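Local coordinates for protein Poly(Beta-D-mannuronate) lyase (Pseudopedobacter saltans, PDB 7O79) that probably cleaves poly(beta-D-mannuronate) by a lyase reaction, as a polysaccharide lyase of family 6 built on a parallel beta-helix, at residues Ser65-Ala70 against Gln92-Tyr97; Lys196-Glu201 against Ile221-Ile226; Glu244-Gly249 against Asn269-Asp274. All coordinates share one frame; numbering follows the deposited sequence.

Contact 1 (Ser65-Ala70 against Gln92-Tyr97)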
loop_
_atom_site.group_PDB
_atom_site.type_symbol
_atom_site.label_atom_id
_atom_site.label_comp_id
_atom_site.label_asym_id
_atom_site.label_seq_id
_atom_site.Cartn_x
_atom_site.Cartn_y
_atom_site.Cartn_z
ATOM N N SER A 65 5.434 22.996 -1.355
ATOM C CA SER A 65 5.187 21.847 -0.493
ATOM C C SER A 65 4.207 22.291 0.575
ATOM O O SER A 65 3.976 23.489 0.767
ATOM C CB SER A 65 6.488 21.316 0.122
ATOM O OG SER A 65 7.076 22.332 0.926
ATOM N N LEU A 66 3.631 21.309 1.272
ATOM C CA LEU A 66 2.631 21.545 2.305
ATOM C C LEU A 66 2.897 20.613 3.472
ATOM O O LEU A 66 3.087 19.410 3.268
ATOM C CB LEU A 66 1.224 21.304 1.754
ATOM C CG LEU A 66 0.069 21.087 2.734
ATOM C CD1 LEU A 66 -0.296 22.383 3.444
ATOM C CD2 LEU A 66 -1.145 20.539 1.985
ATOM N N SER A 67 2.900 21.176 4.682
ATOM C CA SER A 67 3.107 20.452 5.929
ATOM C C SER A 67 1.967 20.775 6.883
ATOM O O SER A 67 1.729 21.947 7.190
ATOM C CB SER A 67 4.448 20.827 6.575
ATOM O OG SER A 67 5.519 20.442 5.739
ATOM N N PHE A 68 1.271 19.739 7.354
ATOM C CA PHE A 68 0.268 19.880 8.409
ATOM C C PHE A 68 1.009 19.795 9.739
ATOM O O PHE A 68 1.459 18.715 10.122
ATOM C CB PHE A 68 -0.775 18.766 8.337
ATOM C CG PHE A 68 -1.654 18.788 7.106
ATOM C CD1 PHE A 68 -1.261 18.147 5.950
ATOM C CD2 PHE A 68 -2.893 19.403 7.130
ATOM C CE1 PHE A 68 -2.079 18.133 4.818
ATOM C CE2 PHE A 68 -3.717 19.388 6.011
ATOM C CZ PHE A 68 -3.304 18.757 4.852
ATOM N N ASP A 69 1.148 20.915 10.451
ATOM C CA ASP A 69 1.978 20.936 11.657
ATOM C C ASP A 69 1.206 21.321 12.910
ATOM O O ASP A 69 1.824 21.749 13.892
ATOM C CB ASP A 69 3.178 21.873 11.491
ATOM C CG ASP A 69 4.048 21.514 10.289
ATOM O OD1 ASP A 69 4.119 20.323 9.916
ATOM O OD2 ASP A 69 4.665 22.429 9.717
ATOM N N ALA A 70 -0.122 21.197 12.888
ATOM C CA ALA A 70 -0.965 21.338 14.068
ATOM C C ALA A 70 -2.266 20.583 13.810
ATOM O O ALA A 70 -2.605 20.311 12.648
ATOM C CB ALA A 70 -1.236 22.819 14.396
ATOM N N GLN A 92 2.987 16.612 3.734
ATOM C CA GLN A 92 3.408 15.905 4.936
ATOM C C GLN A 92 2.431 16.126 6.085
ATOM O O GLN A 92 2.110 17.270 6.425
ATOM C CB GLN A 92 4.829 16.314 5.336
ATOM C CG GLN A 92 5.426 15.414 6.403
ATOM C CD GLN A 92 6.949 15.426 6.422
ATOM O OE1 GLN A 92 7.599 15.636 5.392
ATOM N NE2 GLN A 92 7.524 15.228 7.606
ATOM N N PHE A 93 1.952 15.018 6.671
ATOM C CA PHE A 93 1.069 15.047 7.843
ATOM C C PHE A 93 1.951 14.891 9.075
ATOM O O PHE A 93 2.351 13.776 9.417
ATOM C CB PHE A 93 0.030 13.926 7.792
ATOM C CG PHE A 93 -1.028 14.087 6.704
ATOM C CD1 PHE A 93 -0.784 13.653 5.407
ATOM C CD2 PHE A 93 -2.274 14.638 6.997
ATOM C CE1 PHE A 93 -1.753 13.788 4.406
ATOM C CE2 PHE A 93 -3.259 14.772 5.999
ATOM C CZ PHE A 93 -3.005 14.342 4.713
ATOM N N ASN A 94 2.241 16.002 9.761
ATOM C CA ASN A 94 3.103 15.980 10.940
ATOM C C ASN A 94 2.335 16.054 12.253
ATOM O O ASN A 94 2.961 16.162 13.309
ATOM C CB ASN A 94 4.118 17.128 10.900
ATOM C CG ASN A 94 5.203 16.900 9.878
ATOM O OD1 ASN A 94 5.775 15.812 9.810
ATOM N ND2 ASN A 94 5.507 17.934 9.086
ATOM N N SER A 95 1.009 15.998 12.214
ATOM C CA SER A 95 0.191 16.212 13.406
ATOM C C SER A 95 -0.958 15.210 13.357
ATOM O O SER A 95 -0.876 14.191 12.668
ATOM C CB SER A 95 -0.273 17.675 13.478
ATOM O OG SER A 95 -0.797 17.983 14.752
ATOM N N ASP A 96 -2.047 15.491 14.078
ATOM C CA ASP A 96 -3.150 14.547 14.217
ATOM C C ASP A 96 -4.455 15.128 13.697
ATOM O O ASP A 96 -4.680 16.336 13.749
ATOM C CB ASP A 96 -3.382 14.095 15.670
ATOM C CG ASP A 96 -2.110 13.657 16.373
ATOM O OD1 ASP A 96 -1.209 13.082 15.717
ATOM O OD2 ASP A 96 -2.057 13.828 17.606
ATOM N N TYR A 97 -5.307 14.239 13.181
ATOM C CA TYR A 97 -6.669 14.591 12.784
ATOM C C TYR A 97 -6.691 15.728 11.766
ATOM O O TYR A 97 -7.512 16.643 11.852
ATOM C CB TYR A 97 -7.526 14.937 14.010
ATOM C CG TYR A 97 -8.081 13.711 14.705
ATOM C CD1 TYR A 97 -9.137 13.000 14.144
ATOM C CD2 TYR A 97 -7.561 13.273 15.921
ATOM C CE1 TYR A 97 -9.659 11.878 14.768
ATOM C CE2 TYR A 97 -8.072 12.153 16.556
ATOM C CZ TYR A 97 -9.136 11.467 15.972
ATOM O OH TYR A 97 -9.671 10.344 16.570
HETATM O O HOH W 1 7.485 18.938 7.085
#

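Contact 2 (Lys196-Glu201 against Ile221-Ile226)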
loop_
_atom_site.group_PDB
_atom_site.type_symbol
_atom_site.label_atom_id
_atom_site.label_comp_id
_atom_site.label_asym_id
_atom_site.label_seq_id
_atom_site.Cartn_x
_atom_site.Cartn_y
_atom_site.Cartn_z
ATOM N N LYS A 196 -8.257 2.273 1.233
ATOM C CA LYS A 196 -9.630 1.833 1.003
ATOM C C LYS A 196 -10.247 2.538 -0.195
ATOM O O LYS A 196 -10.101 3.749 -0.351
ATOM C CB LYS A 196 -10.487 2.071 2.252
ATOM C CG LYS A 196 -11.985 1.699 2.120
ATOM C CD LYS A 196 -12.725 2.115 3.407
ATOM C CE LYS A 196 -14.228 2.344 3.189
ATOM N NZ LYS A 196 -14.495 3.786 2.821
ATOM N N ASN A 197 -10.922 1.758 -1.049
ATOM C CA ASN A 197 -11.700 2.286 -2.173
ATOM C C ASN A 197 -10.881 3.257 -3.010
ATOM O O ASN A 197 -11.358 4.323 -3.394
ATOM C CB ASN A 197 -13.003 2.965 -1.709
ATOM C CG ASN A 197 -13.943 2.024 -0.997
ATOM O OD1 ASN A 197 -13.987 0.834 -1.291
ATOM N ND2 ASN A 197 -14.736 2.561 -0.083
ATOM N N ASN A 198 -9.637 2.881 -3.318
ATOM C CA ASN A 198 -8.835 3.660 -4.251
ATOM C C ASN A 198 -8.776 2.960 -5.608
ATOM O O ASN A 198 -8.956 1.741 -5.714
ATOM C CB ASN A 198 -7.412 3.868 -3.724
ATOM C CG ASN A 198 -7.388 4.547 -2.381
ATOM O OD1 ASN A 198 -7.664 5.742 -2.271
ATOM N ND2 ASN A 198 -7.125 3.767 -1.334
ATOM N N LEU A 199 -8.501 3.748 -6.641
ATOM C CA LEU A 199 -8.323 3.265 -8.006
ATOM C C LEU A 199 -6.864 3.413 -8.425
ATOM O O LEU A 199 -6.306 4.516 -8.390
ATOM C CB LEU A 199 -9.230 4.022 -8.968
ATOM C CG LEU A 199 -9.132 3.650 -10.448
ATOM C CD1 LEU A 199 -9.463 2.188 -10.700
ATOM C CD2 LEU A 199 -10.055 4.525 -11.281
ATOM N N PHE A 200 -6.268 2.341 -8.908
ATOM C CA PHE A 200 -4.925 2.361 -9.421
ATOM C C PHE A 200 -4.994 2.010 -10.919
ATOM O O PHE A 200 -5.590 1.033 -11.276
ATOM C CB PHE A 200 -4.033 1.340 -8.741
ATOM C CG PHE A 200 -3.899 1.499 -7.264
ATOM C CD1 PHE A 200 -4.891 1.094 -6.409
ATOM C CD2 PHE A 200 -2.744 1.979 -6.727
ATOM C CE1 PHE A 200 -4.741 1.218 -5.056
ATOM C CE2 PHE A 200 -2.598 2.110 -5.380
ATOM C CZ PHE A 200 -3.592 1.734 -4.545
ATOM N N GLU A 201 -4.430 2.832 -11.777
ATOM C CA GLU A 201 -4.390 2.534 -13.187
ATOM C C GLU A 201 -3.000 2.758 -13.733
ATOM O O GLU A 201 -2.559 3.859 -13.794
ATOM C CB GLU A 201 -5.386 3.384 -13.919
ATOM C CG GLU A 201 -5.537 3.050 -15.379
ATOM C CD GLU A 201 -6.974 2.922 -15.762
ATOM O OE1 GLU A 201 -7.829 3.364 -14.985
ATOM O OE2 GLU A 201 -7.252 2.378 -16.844
ATOM N N ILE A 221 -8.719 -2.521 1.534
ATOM C CA ILE A 221 -10.138 -2.847 1.349
ATOM C C ILE A 221 -10.674 -2.164 0.100
ATOM O O ILE A 221 -10.521 -0.949 -0.056
ATOM C CB ILE A 221 -11.000 -2.397 2.545
ATOM C CG1 ILE A 221 -10.404 -2.792 3.888
ATOM C CG2 ILE A 221 -12.415 -2.964 2.421
ATOM C CD1 ILE A 221 -10.135 -4.258 3.986
ATOM N N GLY A 222 -11.319 -2.936 -0.775
ATOM C CA GLY A 222 -12.159 -2.349 -1.813
ATOM C C GLY A 222 -11.449 -1.470 -2.818
ATOM O O GLY A 222 -12.066 -0.558 -3.369
ATOM N N ASN A 223 -10.176 -1.728 -3.086
ATOM C CA ASN A 223 -9.419 -1.009 -4.100
ATOM C C ASN A 223 -9.548 -1.700 -5.458
ATOM O O ASN A 223 -9.714 -2.919 -5.544
ATOM C CB ASN A 223 -7.947 -0.945 -3.710
ATOM C CG ASN A 223 -7.731 -0.223 -2.393
ATOM O OD1 ASN A 223 -7.755 1.013 -2.332
ATOM N ND2 ASN A 223 -7.560 -0.993 -1.323
ATOM N N THR A 224 -9.418 -0.914 -6.522
ATOM C CA THR A 224 -9.430 -1.430 -7.887
ATOM C C THR A 224 -8.067 -1.156 -8.510
ATOM O O THR A 224 -7.632 -0.001 -8.571
ATOM C CB THR A 224 -10.560 -0.777 -8.701
ATOM O OG1 THR A 224 -11.824 -1.227 -8.198
ATOM C CG2 THR A 224 -10.466 -1.165 -10.169
ATOM N N VAL A 225 -7.381 -2.217 -8.942
ATOM C CA VAL A 225 -6.028 -2.121 -9.495
ATOM C C VAL A 225 -6.062 -2.611 -10.937
ATOM O O VAL A 225 -6.199 -3.815 -11.190
ATOM C CB VAL A 225 -5.004 -2.922 -8.672
ATOM C CG1 VAL A 225 -3.639 -2.777 -9.266
ATOM C CG2 VAL A 225 -4.998 -2.465 -7.202
ATOM N N ILE A 226 -5.881 -1.694 -11.884
ATOM C CA ILE A 226 -6.085 -1.976 -13.301
ATOM C C ILE A 226 -4.740 -1.915 -14.015
ATOM O O ILE A 226 -4.047 -0.888 -13.963
ATOM C CB ILE A 226 -7.085 -0.996 -13.931
ATOM C CG1 ILE A 226 -8.473 -1.181 -13.298
ATOM C CG2 ILE A 226 -7.171 -1.227 -15.438
ATOM C CD1 ILE A 226 -9.537 -0.258 -13.881
#

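Contact 3 (Glu244-Gly249 against Asn269-Asp274)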
loop_
_atom_site.group_PDB
_atom_site.type_symbol
_atom_site.label_atom_id
_atom_site.label_comp_id
_atom_site.label_asym_id
_atom_site.label_seq_id
_atom_site.Cartn_x
_atom_site.Cartn_y
_atom_site.Cartn_z
ATOM N N GLU A 244 -11.856 -7.638 -0.534
ATOM C CA GLU A 244 -12.799 -7.002 -1.457
ATOM C C GLU A 244 -12.116 -6.111 -2.485
ATOM O O GLU A 244 -12.715 -5.141 -2.963
ATOM C CB GLU A 244 -13.878 -6.228 -0.696
ATOM C CG GLU A 244 -14.828 -7.145 0.070
ATOM C CD GLU A 244 -15.473 -6.462 1.263
ATOM O OE1 GLU A 244 -15.352 -6.993 2.384
ATOM O OE2 GLU A 244 -16.094 -5.395 1.081
ATOM N N ASN A 245 -10.877 -6.446 -2.853
ATOM C CA ASN A 245 -10.150 -5.711 -3.877
ATOM C C ASN A 245 -10.408 -6.334 -5.243
ATOM O O ASN A 245 -10.793 -7.497 -5.354
ATOM C CB ASN A 245 -8.639 -5.695 -3.604
ATOM C CG ASN A 245 -8.291 -5.054 -2.276
ATOM O OD1 ASN A 245 -8.280 -3.827 -2.160
ATOM N ND2 ASN A 245 -8.000 -5.881 -1.259
ATOM N N PHE A 246 -10.207 -5.535 -6.286
ATOM C CA PHE A 246 -10.344 -5.983 -7.664
ATOM C C PHE A 246 -9.022 -5.740 -8.365
ATOM O O PHE A 246 -8.559 -4.600 -8.441
ATOM C CB PHE A 246 -11.457 -5.241 -8.396
ATOM C CG PHE A 246 -12.841 -5.570 -7.915
ATOM C CD1 PHE A 246 -13.576 -6.581 -8.517
ATOM C CD2 PHE A 246 -13.437 -4.822 -6.905
ATOM C CE1 PHE A 246 -14.864 -6.873 -8.095
ATOM C CE2 PHE A 246 -14.733 -5.116 -6.478
ATOM C CZ PHE A 246 -15.440 -6.138 -7.085
ATOM N N ILE A 247 -8.419 -6.796 -8.882
ATOM C CA ILE A 247 -7.176 -6.664 -9.627
ATOM C C ILE A 247 -7.479 -7.129 -11.049
ATOM O O ILE A 247 -7.629 -8.327 -11.305
ATOM C CB ILE A 247 -6.025 -7.443 -8.978
ATOM C CG1 ILE A 247 -5.828 -6.935 -7.544
ATOM C CG2 ILE A 247 -4.725 -7.284 -9.771
ATOM C CD1 ILE A 247 -4.706 -7.608 -6.792
ATOM N N PHE A 248 -7.608 -6.167 -11.969
ATOM C CA PHE A 248 -7.850 -6.426 -13.389
ATOM C C PHE A 248 -6.529 -6.192 -14.109
ATOM O O PHE A 248 -6.224 -5.080 -14.532
ATOM C CB PHE A 248 -8.943 -5.521 -13.952
ATOM C CG PHE A 248 -10.282 -5.696 -13.301
ATOM C CD1 PHE A 248 -11.087 -6.775 -13.618
ATOM C CD2 PHE A 248 -10.757 -4.756 -12.400
ATOM C CE1 PHE A 248 -12.329 -6.945 -13.019
ATOM C CE2 PHE A 248 -12.009 -4.916 -11.804
ATOM C CZ PHE A 248 -12.797 -6.016 -12.123
ATOM N N GLY A 249 -5.742 -7.257 -14.264
ATOM C CA GLY A 249 -4.415 -7.106 -14.840
ATOM C C GLY A 249 -4.397 -6.761 -16.317
ATOM O O GLY A 249 -3.391 -6.241 -16.800
ATOM N N ASN A 269 -12.521 -12.347 -0.232
ATOM C CA ASN A 269 -13.390 -11.645 -1.180
ATOM C C ASN A 269 -12.625 -10.778 -2.172
ATOM O O ASN A 269 -13.139 -9.749 -2.623
ATOM C CB ASN A 269 -14.446 -10.815 -0.448
ATOM C CG ASN A 269 -15.457 -11.687 0.274
ATOM O OD1 ASN A 269 -15.963 -12.653 -0.301
ATOM N ND2 ASN A 269 -15.742 -11.369 1.532
ATOM N N ASN A 270 -11.421 -11.197 -2.555
ATOM C CA ASN A 270 -10.660 -10.514 -3.597
ATOM C C ASN A 270 -10.908 -11.148 -4.963
ATOM O O ASN A 270 -10.988 -12.370 -5.092
ATOM C CB ASN A 270 -9.160 -10.527 -3.270
ATOM C CG ASN A 270 -8.865 -9.880 -1.914
ATOM O OD1 ASN A 270 -8.965 -8.662 -1.773
ATOM N ND2 ASN A 270 -8.555 -10.694 -0.912
ATOM N N TYR A 271 -11.014 -10.306 -5.983
ATOM C CA TYR A 271 -11.210 -10.744 -7.363
ATOM C C TYR A 271 -9.983 -10.371 -8.191
ATOM O O TYR A 271 -9.731 -9.184 -8.431
ATOM C CB TYR A 271 -12.467 -10.111 -7.938
ATOM C CG TYR A 271 -12.858 -10.638 -9.296
ATOM C CD1 TYR A 271 -13.688 -11.745 -9.404
ATOM C CD2 TYR A 271 -12.456 -10.004 -10.458
ATOM C CE1 TYR A 271 -14.078 -12.230 -10.622
ATOM C CE2 TYR A 271 -12.845 -10.482 -11.699
ATOM C CZ TYR A 271 -13.655 -11.605 -11.766
ATOM O OH TYR A 271 -14.062 -12.108 -12.969
ATOM N N VAL A 272 -9.230 -11.376 -8.632
ATOM C CA VAL A 272 -8.000 -11.182 -9.397
ATOM C C VAL A 272 -8.158 -11.890 -10.734
ATOM O O VAL A 272 -8.528 -13.071 -10.773
ATOM C CB VAL A 272 -6.769 -11.724 -8.641
ATOM C CG1 VAL A 272 -5.495 -11.516 -9.449
ATOM C CG2 VAL A 272 -6.661 -11.059 -7.265
ATOM N N ARG A 273 -7.870 -11.181 -11.827
ATOM C CA ARG A 273 -7.952 -11.839 -13.118
ATOM C C ARG A 273 -7.009 -11.199 -14.125
ATOM O O ARG A 273 -6.698 -10.007 -14.050
ATOM C CB ARG A 273 -9.396 -11.857 -13.631
ATOM C CG ARG A 273 -10.012 -10.497 -13.900
ATOM C CD ARG A 273 -11.193 -10.637 -14.871
ATOM N NE ARG A 273 -10.803 -11.430 -16.030
ATOM C CZ ARG A 273 -11.358 -12.582 -16.408
ATOM N NH1 ARG A 273 -12.362 -13.111 -15.715
ATOM N NH2 ARG A 273 -10.891 -13.209 -17.495
ATOM N N ASP A 274 -6.531 -12.034 -15.053
ATOM C CA ASP A 274 -5.706 -11.594 -16.186
ATOM C C ASP A 274 -4.425 -10.935 -15.694
ATOM O O ASP A 274 -3.988 -9.903 -16.209
ATOM C CB ASP A 274 -6.463 -10.653 -17.132
ATOM C CG ASP A 274 -7.899 -11.096 -17.404
ATOM O OD1 ASP A 274 -8.118 -12.282 -17.702
ATOM O OD2 ASP A 274 -8.812 -10.243 -17.374
HETATM O O HOH W 2 -14.552 -9.432 3.141
HETATM O O HOH W 3 -13.855 -8.316 -4.996
#

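Contact 1 (Ser65-Ala70 against Gln92-Tyr97)
F68 and F93 stack ring on ring between two successive coils of the parallel beta-helix. Their planes differ by 7° and their centroids lie 4.6 Å apart, which defines an offset stack: the rim of F93 slides over one face of F68, with F68 CE1 3.8 Å from F93 CE2. In both residues CG stands anti to the carbonyl carbon (chi1 -66° in F68, -69° in F93), and the matched torsions send the two side chains off their strands side by side. Q92 O lies in the plane of the F68 ring at its edge while also accepting the F68 N hydrogen bond at 2.8 Å. Q92 N donates to L66 O and N94 N to F68 O, completing the parallel ladder.

S67 and Q92 point to the other face of the pair, and just past the strands polar groups take over there. N94 ND2 donates to D69 OD1 at 2.9 Å, and that oxygen lies in the amide plane. The same ND2 donates to a water at 3.0 Å that is also hydrogen-bonded to S67 OG, while N94 OD1 receives Q92 NE2 at 2.9 Å on a lone pair. Bonds at both ends of the amide fix its rotation. S95 OG comes to 3.1 Å from A70 C, with CB just behind it.

Further out, F93 stacks on F122 as well, continuing the column of rings into a third coil. F68 rests on L73 and V75 of strand 73-83, both rings touch L100 of strand 99-106, and strand 35-38 flanks 65-68 through backbone bonds of S65 and S67.

Contact 2 (Lys196-Glu201 against Ile221-Ile226)
L199-E201 and T224-I226 run parallel with 6° between their directions and 4.7 Å between axes at closest approach, the ladder being T224 N to N198 O, F200 N to T224 O and I226 N to F200 O. Ahead of them N223 OD1 takes two hydrogens from N198: the backbone N at 2.8 Å, 35° above the carbonyl plane, and ND2 at 3.0 Å, in that plane. The two amides lie side by side, pointing the same way. N198 OD1 accepts from C159 N and N223 ND2 donates to I195 O, in keeping with the asparagine ladder known from turns of parallel beta-helices. N197 and G222, next to these asparagines, both bend through positive phi, and N197 N bonds to I221 O. On the face bearing F200 and V225, V225 CG2 comes obliquely to F200 CD1 at 3.6 Å, and the ring also rests on I210 and I211. On the other face L199 CG and T224 CG2 are anti to the backbone N, the side chains lie side by side, and L199 CD1, placed by chi2 (60°), reaches T224 CG2 at 3.5 Å. I226 CD1 closes on the same L199 CD1 at 4.0 Å, while T224 OG1 bonds to L445 N.

Contact 3 (Glu244-Gly249 against Asn269-Asp274)
Y271 fills the hollow between F246 and F248, two phenylalanines on the same face of the adjoining strand, with I247 between them. Its CG is anti to the backbone N (chi1 -172°), whereas both phenylalanines have CG anti to the carbonyl carbon. Y271 CB abuts F246 CD1 at 3.7 Å, and farther out Y271 CE2 meets F248 CE1 at 3.8 Å. The F248 and Y271 planes stand 52° apart, an oblique meeting. The next bump is R273, whose CG, set between the backbone N and carbonyl carbon (chi1 63°), approaches F248 CD1 at 3.9 Å. Beyond that contact the guanidinium grips D274 side-on: NE reaches OD2 of D274 at 2.7 Å in a salt bridge, and NH2 bonds OD1, which also accepts from N327 ND2. G249 packs against the backbone at D274, where a side chain would collide with D274 O.

The backbones pair as parallel strands of successive beta-helix coils, with Y271 N to N245 O, I247 N to Y271 O, R273 N to I247 O and G249 N to R273 O. On the face turned from the rings, I247 CD1 fits alongside V272 CG2 at 4.0 Å. Next to it comes a rung of the asparagine ladder: N245 ND2 at 3.0 Å and N245 N at 3.1 Å reach N270 OD1 from opposite faces of its plane, the two amides nearly coplanar. N270 ND2 in turn serves N323 OD1 and I242 O. An alanine at N270 would probably leave N245 N without its OD1 acceptor and N323 OD1 and I242 O without the ND2 donor, interrupting the ladder here. Just before the asparagines, E244 CG lies against N269 CB, a water links E244 OE1 to N269 ND2, and N269 OD1 accepts from R439 N and I440 N.

Overall arrangement
The contacts follow one another along the chain, each joining strands of successive coils in the same parallel beta-helix. Contact 1 belongs to the parallel array that includes strands 65-68 and 89-93. Contacts 2 and 3 share another, in which 219-226 and 241-248 are neighbours. Centres of contacts 1 and 2 lie 25 Å apart and those of 1 and 3 lie 34 Å apart, on opposite sides of the chain's centre. Contacts 2 and 3, 10 Å between centres, touch: V225 N approaches F246 O at 2.7 Å, a probable hydrogen bond, and N245 OD1 accepts from N223 N. OD1 atoms accepting from the preceding asparagine's N connect N198, N223, N245 and N270, consistent with one ladder over four coils.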